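PDB 4BHU: uncharacterized protein YUAB from Bacillus subtilis, which polymerizes into a robust surface layer that makes Bacillus subtilis biofilms hydrophobic, is required for complex colony architecture and may help assemble the matrix. Local coordinates for residues E19-D24 against K94-A99; A10-A15 against I123-R128; T33-G38 against A106-L111. The protein carries 1 engineered substitution. One frame throughout, in Å; residues are numbered along the deposited sequence.

Interaction 1: E19-D24 against K94-A99; sequences EWSFSD and KTLPAA
Glu-19 has CG between the backbone N and the carbonyl carbon, chi1 59°. Beyond CG the chain is extended, and OE1 ends 3.1 Å from Ala-99 N. That N-H is a hydrogen-bond donor to OE1 and comes from well above the carboxylate plane. Ala-99 CB lies beside the same carboxylate. Trp-20 has CG beside its own backbone N and anti to the carbonyl carbon. Its CB starts away from 94-99, yet the indole comes back over it. One ring face lies on the Pro-97 to Ala-98 peptide, with Ala-98 N 3.5 Å from CH2, toward the ring rim. Ala-98 CB is 3.7 Å from CZ2, and Thr-95 CG2 sits at the ring edge. The backbones of strands 22-30 and 90-95 of this immunoglobulin-like domain carry the rest. Ser-23 and Lys-94 form a hydrogen-bonded antiparallel pair: Ser-23 N to Lys-94 O and Lys-94 N to Ser-23 O are each 2.9 Å. Phe-22 and Thr-95 are the adjoining non-hydrogen-bonded pair, and their side chains share one face of the sheet. Pairing runs on past the strands. Leu-96 N meets Ser-21 O at 2.9 Å and almost straight, 177° at the hydrogen. Trp-20 N meets Leu-96 O at 2.7 Å, from above the carbonyl plane. Leu-96 CG packs 4.2 Å from Ser-23 CB, and its side chain also touches Val-125 of the other sheet. Lys-94 sends its amine to Asp-54 in a salt bridge. The main-chain bonds fix the register whatever the side chains, and Glu-19 OE1 gives Ala-99 N an acceptor beyond the strand.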
# COMPACT_ATOMS: atom_id res chain seq x y z
N GLU I 19 15.14 -47.05 -34.11
CA GLU I 19 13.84 -46.91 -34.74
C GLU I 19 12.87 -47.98 -34.25
O GLU I 19 13.19 -49.16 -34.24
CB GLU I 19 13.97 -46.96 -36.27
CG GLU I 19 14.59 -48.26 -36.82
CD GLU I 19 14.59 -48.29 -38.35
OE1 GLU I 19 13.79 -47.54 -38.95
OE2 GLU I 19 15.37 -49.07 -38.95
N TRP I 20 11.69 -47.52 -33.83
CA TRP I 20 10.55 -48.37 -33.46
C TRP I 20 10.65 -48.97 -32.07
O TRP I 20 9.74 -49.69 -31.65
CB TRP I 20 10.28 -49.47 -34.52
CG TRP I 20 10.24 -48.97 -35.92
CD1 TRP I 20 11.02 -49.39 -36.96
CD2 TRP I 20 9.39 -47.94 -36.45
NE1 TRP I 20 10.70 -48.69 -38.11
CE2 TRP I 20 9.71 -47.80 -37.82
CE3 TRP I 20 8.39 -47.13 -35.90
CZ2 TRP I 20 9.07 -46.87 -38.64
CZ3 TRP I 20 7.75 -46.21 -36.72
CH2 TRP I 20 8.09 -46.09 -38.08
N SER I 21 11.71 -48.65 -31.33
CA SER I 21 11.81 -49.09 -29.94
C SER I 21 11.20 -48.08 -28.96
O SER I 21 11.15 -46.88 -29.25
CB SER I 21 13.26 -49.36 -29.55
OG SER I 21 14.14 -48.40 -30.11
N PHE I 22 10.74 -48.57 -27.81
CA PHE I 22 10.27 -47.70 -26.73
C PHE I 22 11.45 -47.03 -26.02
O PHE I 22 12.46 -47.68 -25.71
CB PHE I 22 9.46 -48.48 -25.70
CG PHE I 22 8.31 -49.23 -26.28
CD1 PHE I 22 8.46 -50.54 -26.71
CD2 PHE I 22 7.05 -48.63 -26.37
CE1 PHE I 22 7.39 -51.24 -27.24
CE2 PHE I 22 5.98 -49.33 -26.90
CZ PHE I 22 6.15 -50.63 -27.33
N SER I 23 11.32 -45.73 -25.76
CA SER I 23 12.39 -44.98 -25.10
C SER I 23 11.82 -43.68 -24.52
O SER I 23 10.60 -43.52 -24.44
CB SER I 23 13.52 -44.69 -26.10
OG SER I 23 14.69 -44.22 -25.45
N ASP I 24 12.71 -42.78 -24.10
CA ASP I 24 12.31 -41.50 -23.54
C ASP I 24 13.15 -40.41 -24.17
O ASP I 24 14.32 -40.63 -24.52
CB ASP I 24 12.54 -41.43 -22.02
CG ASP I 24 11.95 -42.60 -21.27
OD1 ASP I 24 10.71 -42.80 -21.31
OD2 ASP I 24 12.72 -43.31 -20.60
N LYS I 94 7.84 -43.50 -25.24
CA LYS I 94 7.44 -43.25 -26.63
C LYS I 94 7.98 -44.32 -27.58
O LYS I 94 9.02 -44.91 -27.33
CB LYS I 94 7.99 -41.89 -27.10
CG LYS I 94 7.55 -40.70 -26.27
CD LYS I 94 6.05 -40.50 -26.34
CE LYS I 94 5.60 -39.40 -25.40
NZ LYS I 94 4.13 -39.21 -25.47
N THR I 95 7.28 -44.51 -28.70
CA THR I 95 7.80 -45.31 -29.81
C THR I 95 8.66 -44.45 -30.74
O THR I 95 8.15 -43.54 -31.39
CB THR I 95 6.66 -45.92 -30.64
OG1 THR I 95 5.93 -46.87 -29.84
CG2 THR I 95 7.21 -46.61 -31.89
N LEU I 96 9.95 -44.72 -30.81
CA LEU I 96 10.79 -43.95 -31.70
C LEU I 96 10.39 -44.20 -33.16
O LEU I 96 10.17 -45.34 -33.54
CB LEU I 96 12.27 -44.28 -31.50
CG LEU I 96 12.89 -43.89 -30.15
CD1 LEU I 96 14.39 -44.20 -30.16
CD2 LEU I 96 12.66 -42.41 -29.84
N PRO I 97 10.33 -43.14 -33.98
CA PRO I 97 9.93 -43.27 -35.38
C PRO I 97 11.03 -43.83 -36.29
O PRO I 97 12.14 -44.14 -35.83
CB PRO I 97 9.65 -41.82 -35.78
CG PRO I 97 10.66 -41.06 -34.97
CD PRO I 97 10.68 -41.75 -33.64
N ALA I 98 10.75 -43.91 -37.59
CA ALA I 98 11.73 -44.39 -38.56
C ALA I 98 13.10 -43.72 -38.38
O ALA I 98 13.19 -42.59 -37.92
CB ALA I 98 11.22 -44.18 -39.99
N ALA I 99 14.15 -44.43 -38.75
CA ALA I 99 15.50 -43.91 -38.61
C ALA I 99 15.71 -42.64 -39.42
O ALA I 99 15.19 -42.49 -40.54
CB ALA I 99 16.53 -44.97 -39.00

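Interaction 2: A10-A15 against I123-R128; sequences ATITGA and IDVAKR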
# COMPACT_ATOMS: atom_id res chain seq x y z
N ALA I 10 18.32 -31.54 -26.93
CA ALA I 10 17.45 -32.64 -27.31
C ALA I 10 18.22 -33.94 -27.14
O ALA I 10 19.25 -34.15 -27.77
CB ALA I 10 17.00 -32.47 -28.76
N THR I 11 17.74 -34.81 -26.27
CA THR I 11 18.45 -36.03 -25.99
C THR I 11 17.51 -37.21 -25.80
O THR I 11 16.47 -37.10 -25.16
CB THR I 11 19.32 -35.88 -24.72
OG1 THR I 11 20.33 -34.88 -24.94
CG2 THR I 11 19.99 -37.20 -24.36
N ILE I 12 17.89 -38.35 -26.36
CA ILE I 12 17.20 -39.60 -26.11
C ILE I 12 17.79 -40.18 -24.83
O ILE I 12 18.98 -40.48 -24.78
CB ILE I 12 17.40 -40.60 -27.27
CG1 ILE I 12 16.89 -40.00 -28.59
CG2 ILE I 12 16.71 -41.91 -26.94
CD1 ILE I 12 17.22 -40.85 -29.85
N THR I 13 16.97 -40.34 -23.80
CA THR I 13 17.46 -40.68 -22.48
C THR I 13 17.15 -42.11 -22.04
O THR I 13 17.68 -42.58 -21.04
CB THR I 13 16.88 -39.74 -21.41
OG1 THR I 13 15.46 -39.90 -21.36
CG2 THR I 13 17.23 -38.28 -21.73
N GLY I 14 16.29 -42.80 -22.78
CA GLY I 14 15.94 -44.17 -22.46
C GLY I 14 17.01 -45.15 -22.92
O GLY I 14 17.99 -44.77 -23.56
N ALA I 15 16.80 -46.43 -22.61
CA ALA I 15 17.73 -47.49 -23.01
C ALA I 15 18.11 -47.42 -24.49
O ALA I 15 19.29 -47.46 -24.84
CB ALA I 15 17.11 -48.85 -22.69
N ILE I 123 18.00 -35.04 -32.64
CA ILE I 123 18.40 -36.38 -32.22
C ILE I 123 18.54 -37.34 -33.42
O ILE I 123 17.88 -37.17 -34.45
CB ILE I 123 17.41 -37.02 -31.21
CG1 ILE I 123 16.01 -37.06 -31.80
CG2 ILE I 123 17.44 -36.29 -29.88
CD1 ILE I 123 15.00 -37.78 -30.93
N ASP I 124 19.40 -38.34 -33.27
CA ASP I 124 19.58 -39.39 -34.28
C ASP I 124 18.83 -40.64 -33.83
O ASP I 124 19.13 -41.20 -32.78
CB ASP I 124 21.07 -39.73 -34.44
CG ASP I 124 21.87 -38.60 -35.06
OD1 ASP I 124 21.35 -37.89 -35.93
OD2 ASP I 124 23.05 -38.44 -34.67
N VAL I 125 17.85 -41.08 -34.61
CA VAL I 125 17.19 -42.36 -34.34
C VAL I 125 17.87 -43.44 -35.20
O VAL I 125 17.93 -43.32 -36.42
CB VAL I 125 15.69 -42.32 -34.64
CG1 VAL I 125 15.07 -43.71 -34.47
CG2 VAL I 125 15.00 -41.32 -33.72
N ALA I 126 18.37 -44.49 -34.56
CA ALA I 126 19.22 -45.45 -35.27
C ALA I 126 18.44 -46.50 -36.06
O ALA I 126 17.44 -47.03 -35.57
CB ALA I 126 20.17 -46.12 -34.30
N LYS I 127 18.91 -46.78 -37.28
CA LYS I 127 18.47 -47.94 -38.06
C LYS I 127 18.65 -49.24 -37.29
O LYS I 127 19.73 -49.50 -36.74
CB LYS I 127 19.28 -48.06 -39.36
CG LYS I 127 18.57 -47.55 -40.61
CD LYS I 127 19.00 -48.32 -41.86
CE LYS I 127 20.49 -48.16 -42.19
NZ LYS I 127 20.92 -49.08 -43.29
N ARG I 128 17.62 -50.07 -37.27
CA ARG I 128 17.71 -51.39 -36.67
C ARG I 128 18.19 -52.42 -37.71
O ARG I 128 19.33 -52.87 -37.66
CB ARG I 128 16.35 -51.83 -36.11
CG ARG I 128 16.37 -53.21 -35.49
CD ARG I 128 15.03 -53.58 -34.90
NE ARG I 128 14.29 -52.43 -34.38
CZ ARG I 128 13.71 -52.37 -33.18
NH1 ARG I 128 13.77 -53.40 -32.33
NH2 ARG I 128 13.06 -51.28 -32.82
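Ile-12 and Ile-123 make the main apolar contact between these segments. Their side chains cross at about a right angle. CG1 of Ile-12 lies 3.7 Å from CD1 of Ile-123, and the CD1 atoms of the two residues are 3.9 Å apart. Ile-123 has CG1 between the backbone N and the carbonyl carbon, chi1 56°, and CG2 anti to the carbonyl carbon. CD1 of Ile-123 lies on Ile-12, and its CG2 reaches both Ala-10 CB and Ile-12 CG1, each at 4.0 Å. A longer apolar contact joins Ile-12 CD1 to Val-125 CG2 at 4.5 Å.

A second kind of contact sets methyl groups against backbone carbonyls. Ile-123 CG2 is 3.5 Å from Ala-10 O. Ile-12 CD1 is 3.5 Å from Asp-124 O. No hydrogen bond links the two segments.

The strand portions 10-12 and 123-125 run in roughly the same direction, 30° apart, with a closest axis approach of 7.2 Å. This is packing between two sheets of a beta sandwich. Strand 7-12 is outermost within this chain in the three-stranded sheet, where Thr-11 bonds through its backbone to Glu-26 of strand 22-30. Strand 119-125 is likewise outermost within this chain in the five-stranded sheet, with Ile-123 and Val-125 bonded through their backbones to Tyr-102 and Gly-100. Phe-104 of strand 100-109 touches both Ala-10 and Ile-123, and Phe-48 from a loop also touches Ile-123.

Interaction 3: T33-G38 against A106-L111; sequences TLLSLG and AENKSL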
# COMPACT_ATOMS: atom_id res chain seq x y z
N THR I 33 19.46 -15.93 -20.85
CA THR I 33 18.88 -14.79 -20.17
C THR I 33 17.73 -15.27 -19.28
O THR I 33 17.54 -16.47 -19.07
CB THR I 33 18.31 -13.80 -21.20
OG1 THR I 33 17.20 -14.40 -21.89
CG2 THR I 33 19.39 -13.37 -22.21
N LEU I 34 16.95 -14.34 -18.75
CA LEU I 34 15.70 -14.69 -18.10
C LEU I 34 14.61 -14.74 -19.17
O LEU I 34 14.72 -14.08 -20.19
CB LEU I 34 15.28 -13.60 -17.12
CG LEU I 34 16.18 -13.17 -15.97
CD1 LEU I 34 15.36 -12.28 -15.06
CD2 LEU I 34 16.68 -14.36 -15.22
N LEU I 35 13.54 -15.47 -18.91
CA LEU I 35 12.40 -15.43 -19.81
C LEU I 35 11.78 -14.04 -19.76
O LEU I 35 11.78 -13.40 -18.71
CB LEU I 35 11.37 -16.47 -19.38
CG LEU I 35 11.79 -17.94 -19.53
CD1 LEU I 35 10.81 -18.83 -18.77
CD2 LEU I 35 11.85 -18.33 -20.98
N SER I 36 11.26 -13.58 -20.90
CA SER I 36 10.37 -12.43 -20.94
C SER I 36 8.90 -12.89 -20.89
O SER I 36 8.62 -14.08 -21.03
CB SER I 36 10.63 -11.63 -22.21
OG SER I 36 11.84 -10.92 -22.10
N LEU I 37 7.98 -11.96 -20.68
CA LEU I 37 6.56 -12.26 -20.69
C LEU I 37 6.21 -12.88 -22.02
O LEU I 37 6.74 -12.47 -23.05
CB LEU I 37 5.71 -11.01 -20.51
CG LEU I 37 5.77 -10.31 -19.16
CD1 LEU I 37 4.80 -9.12 -19.18
CD2 LEU I 37 5.44 -11.26 -18.06
N GLY I 38 5.31 -13.85 -22.01
CA GLY I 38 4.91 -14.48 -23.25
C GLY I 38 4.44 -15.90 -23.07
O GLY I 38 3.81 -16.23 -22.07
N ALA I 106 12.04 -24.77 -30.00
CA ALA I 106 11.44 -24.22 -28.80
C ALA I 106 11.76 -22.75 -28.80
O ALA I 106 12.86 -22.33 -29.16
CB ALA I 106 12.00 -24.91 -27.55
N GLU I 107 10.77 -21.95 -28.43
CA GLU I 107 10.95 -20.52 -28.35
C GLU I 107 10.01 -19.91 -27.33
O GLU I 107 8.95 -20.48 -27.01
CB GLU I 107 10.70 -19.87 -29.70
CG GLU I 107 9.31 -20.14 -30.26
CD GLU I 107 9.12 -19.52 -31.64
OE1 GLU I 107 10.10 -18.97 -32.17
OE2 GLU I 107 8.00 -19.59 -32.19
N ASN I 108 10.40 -18.75 -26.83
CA ASN I 108 9.52 -17.96 -26.00
C ASN I 108 8.82 -16.94 -26.86
O ASN I 108 9.42 -15.92 -27.22
CB ASN I 108 10.32 -17.29 -24.87
CG ASN I 108 9.44 -16.42 -23.98
OD1 ASN I 108 8.21 -16.36 -24.14
ND2 ASN I 108 10.07 -15.73 -23.05
N LYS I 109 7.57 -17.20 -27.22
CA LYS I 109 6.80 -16.26 -28.03
C LYS I 109 6.47 -15.03 -27.19
O LYS I 109 5.79 -15.13 -26.18
CB LYS I 109 5.49 -16.89 -28.52
CG LYS I 109 5.62 -17.86 -29.69
CD LYS I 109 4.25 -18.43 -30.11
CE LYS I 109 3.79 -17.92 -31.48
NZ LYS I 109 2.62 -18.69 -32.03
N SER I 110 6.96 -13.87 -27.63
CA SER I 110 6.70 -12.60 -26.95
C SER I 110 6.28 -11.52 -27.94
O SER I 110 6.49 -11.65 -29.16
CB SER I 110 7.94 -12.10 -26.21
OG SER I 110 8.43 -13.05 -25.28
N LEU I 111 5.69 -10.45 -27.42
CA LEU I 111 5.43 -9.24 -28.20
C LEU I 111 6.56 -8.22 -27.98
O LEU I 111 6.33 -7.10 -27.53
CB LEU I 111 4.09 -8.62 -27.81
CG LEU I 111 2.83 -9.23 -28.43
CD1 LEU I 111 2.59 -10.66 -27.97
CD2 LEU I 111 1.62 -8.37 -28.13
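Gly-38 and Ser-110 bring the two backbones together, 4.5 Å apart at their CA atoms, and Gly-38 has a phi of 153° and a psi of -144°, values that call for glycine. With no side chain in the way, Lys-109 O comes to 3.1 Å from Gly-38 CA in a CA-H...O contact. Ser-110 turns its side chain toward the loop. Its OG donates a hydrogen bond to Leu-37 O at 2.9 Å, tilted somewhat from the carbonyl plane. Ser-110 CB also lies close to that oxygen, at 3.4 Å. On the same hydroxyl, Ser-36 CB makes a looser contact at 4.0 Å. Asn-108 points toward segment 33-38, with CG anti to its backbone N, chi1 179°. This places CG 3.9 Å from Ser-36 O, and the amide group lies against the Ser-36 backbone.

Segment 33-38 lies in the loop between strands 22-30 and 39-43 of the immunoglobulin-like sandwich, and segment 106-111 is the end of strand 100-109 and the turn that follows. Loops at this end, rich in leucine, are consistent with the hydrophobic cap known for BslA, the part that meets an interface. Leu-37 CB points away from 106-111, and its side chain touches Leu-82 and other chains of the assembly. Leu-34 also packs on another chain. Leu-35 behaves differently. It is buried, and its CD2 end reaches the Asn-108 amide, the two side chains crossing obliquely. It also touches Tyr-29 and Phe-87. Along strand 100-109, Lys-109 pairs through its backbone with Val-39, which ties the strand to the one that follows the loop.

How the interactions relate
Interactions 1 and 2 lie at one end of the domain and touch each other. Their centres are 8 Å apart, and Glu-19 probably bonds through its backbone to Ala-126 O and to the Arg-128 side chain. Interaction 3 is on the opposite side of the chain's centre, about 31 Å from interaction 1 between centres. Interaction 1 works within the three-stranded sheet and is mostly hydrogen bonds. Interaction 2 joins that sheet to the five-stranded one and is apolar, with its isoleucines buried. Interaction 3 is a surface contact of loop against strand end, with one serine hydroxyl bond. It alone of the three meets other chains of the assembly.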